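PDB 3P09: beta-lactamase, which probably hydrolyses the amide bond of beta-lactam antibiotics to give substituted beta-amino acids, as a member of the class A beta-lactamase family. Local coordinates for residues S116-A121 against S127-I132. Sequence-based numbering, arbitrary orientation.
Sequences SQLNYA and SPASNI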
loop_
_atom_site.group_PDB
_atom_site.type_symbol
_atom_site.label_atom_id
_atom_site.label_comp_id
_atom_site.label_asym_id
_atom_site.label_seq_id
_atom_site.Cartn_x
_atom_site.Cartn_y
_atom_site.Cartn_z
ATOM N N SER A 116 -12.689 -12.610 4.125
ATOM C CA SER A 116 -11.364 -12.929 3.586
ATOM C C SER A 116 -11.303 -12.717 2.081
ATOM O O SER A 116 -10.296 -12.240 1.558
ATOM C CB SER A 116 -10.917 -14.356 3.924
ATOM O OG SER A 116 -9.552 -14.545 3.543
ATOM N N GLN A 117 -12.371 -13.083 1.375
ATOM C CA GLN A 117 -12.415 -12.852 -0.067
ATOM C C GLN A 117 -12.381 -11.362 -0.393
ATOM O O GLN A 117 -11.832 -10.951 -1.425
ATOM C CB GLN A 117 -13.673 -13.480 -0.683
ATOM C CG GLN A 117 -13.598 -15.001 -0.749
ATOM C CD GLN A 117 -14.875 -15.624 -1.245
ATOM O OE1 GLN A 117 -15.967 -15.264 -0.800
ATOM N NE2 GLN A 117 -14.753 -16.562 -2.184
ATOM N N LEU A 118 -12.995 -10.557 0.466
ATOM C CA LEU A 118 -13.006 -9.109 0.269
ATOM C C LEU A 118 -11.629 -8.531 0.553
ATOM O O LEU A 118 -11.213 -7.581 -0.091
ATOM C CB LEU A 118 -14.067 -8.443 1.155
ATOM C CG LEU A 118 -15.498 -8.703 0.685
ATOM C CD1 LEU A 118 -16.525 -8.588 1.824
ATOM C CD2 LEU A 118 -15.837 -7.754 -0.452
ATOM N N ASN A 119 -10.931 -9.103 1.532
ATOM C CA ASN A 119 -9.556 -8.697 1.796
ATOM C C ASN A 119 -8.695 -8.891 0.563
ATOM O O ASN A 119 -7.935 -8.013 0.187
ATOM C CB ASN A 119 -8.945 -9.510 2.939
ATOM C CG ASN A 119 -9.423 -9.070 4.298
ATOM O OD1 ASN A 119 -9.946 -7.964 4.467
ATOM N ND2 ASN A 119 -9.207 -9.919 5.294
ATOM N N TYR A 120 -8.800 -10.078 -0.040
ATOM C CA TYR A 120 -8.047 -10.400 -1.242
ATOM C C TYR A 120 -8.344 -9.380 -2.323
ATOM O O TYR A 120 -7.437 -8.842 -2.956
ATOM C CB TYR A 120 -8.403 -11.828 -1.695
ATOM C CG TYR A 120 -7.976 -12.181 -3.097
ATOM C CD1 TYR A 120 -8.841 -12.006 -4.176
ATOM C CD2 TYR A 120 -6.718 -12.709 -3.347
ATOM C CE1 TYR A 120 -8.452 -12.349 -5.474
ATOM C CE2 TYR A 120 -6.323 -13.048 -4.644
ATOM C CZ TYR A 120 -7.194 -12.869 -5.696
ATOM O OH TYR A 120 -6.795 -13.212 -6.983
ATOM N N ALA A 121 -9.628 -9.104 -2.528
ATOM C CA ALA A 121 -10.060 -8.121 -3.513
ATOM C C ALA A 121 -9.470 -6.736 -3.237
ATOM O O ALA A 121 -9.009 -6.066 -4.164
ATOM C CB ALA A 121 -11.575 -8.032 -3.528
ATOM N N SER A 127 -12.125 -1.419 -5.466
ATOM C CA SER A 127 -12.633 -0.278 -4.700
ATOM C C SER A 127 -13.907 -0.573 -3.902
ATOM O O SER A 127 -13.991 -0.260 -2.714
ATOM C CB SER A 127 -12.817 0.945 -5.609
ATOM O OG SER A 127 -11.565 1.391 -6.096
ATOM N N PRO A 128 -14.911 -1.182 -4.545
ATOM C CA PRO A 128 -16.088 -1.530 -3.748
ATOM C C PRO A 128 -15.741 -2.457 -2.593
ATOM O O PRO A 128 -16.333 -2.314 -1.530
ATOM C CB PRO A 128 -16.985 -2.234 -4.752
ATOM C CG PRO A 128 -16.609 -1.601 -6.075
ATOM C CD PRO A 128 -15.125 -1.399 -5.983
ATOM N N ALA A 129 -14.826 -3.399 -2.811
ATOM C CA ALA A 129 -14.412 -4.306 -1.753
ATOM C C ALA A 129 -13.891 -3.509 -0.560
ATOM O O ALA A 129 -14.232 -3.803 0.595
ATOM C CB ALA A 129 -13.347 -5.282 -2.267
ATOM N N SER A 130 -13.077 -2.496 -0.850
ATOM C CA SER A 130 -12.484 -1.654 0.187
ATOM C C SER A 130 -13.542 -0.911 0.976
ATOM O O SER A 130 -13.473 -0.837 2.200
ATOM C CB SER A 130 -11.542 -0.618 -0.432
ATOM O OG SER A 130 -10.480 -1.263 -1.091
ATOM N N ASN A 131 -14.508 -0.324 0.275
ATOM C CA ASN A 131 -15.542 0.439 0.977
ATOM C C ASN A 131 -16.380 -0.480 1.870
ATOM O O ASN A 131 -16.775 -0.100 2.969
ATOM C CB ASN A 131 -16.433 1.220 -0.009
ATOM C CG ASN A 131 -15.726 2.440 -0.609
ATOM O OD1 ASN A 131 -14.595 2.761 -0.246
ATOM N ND2 ASN A 131 -16.395 3.117 -1.536
ATOM N N ILE A 132 -16.645 -1.694 1.395
ATOM C CA ILE A 132 -17.376 -2.684 2.193
ATOM C C ILE A 132 -16.609 -3.020 3.475
ATOM O O ILE A 132 -17.186 -3.094 4.562
ATOM C CB ILE A 132 -17.643 -3.972 1.382
ATOM C CG1 ILE A 132 -18.671 -3.696 0.273
ATOM C CG2 ILE A 132 -18.113 -5.104 2.301
ATOM C CD1 ILE A 132 -18.805 -4.803 -0.728
#
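Ala129 presses its methyl group into the surface of helix 115-123, where its CB lies 3.5 Å from Ala121 CB, and this is the tightest point between 116-121 and 127-132. The two small alanines let the helices approach, with the segment axes 8.4 Å apart at their closest and Leu118 CA 5.4 Å from Ala129 CA. The same Ala129 CB sits 3.8 Å from the carbonyl oxygen of Leu118, a van der Waals touch, and Leu118 CD2 lies against both CB and CA of Ala129, 4.0 Å from each. Next to the close alanine pair, Leu118 and Ile132 make ordinary contacts, crossing at about a right angle with CD1 of Leu118 3.9 Å from CG2 of Ile132 and CD2 of Leu118 4.2 Å from CD1 of Ile132. The Ile132 branch reaches across because CG2 stands anti to the backbone N, while CG1 is anti to the carbonyl carbon (chi1 -70°). The short segments run at 130°, obliquely antiparallel, as consecutive helices joined by a short connection within the all-alpha part of the class A fold. Gln117 lies exposed to solvent, beyond the contact, with OE1 hydrogen-bonded to Thr114 N. Behind Ala129, Ser127 and Ser130 touch Lys67, consistent with helix 127-137 bordering the active site. All four touching residues are buried and meet through apolar side chains and one backbone carbonyl oxygen, so the contact itself probably owes its stability to close apolar fit and exclusion of water rather than polar pairing.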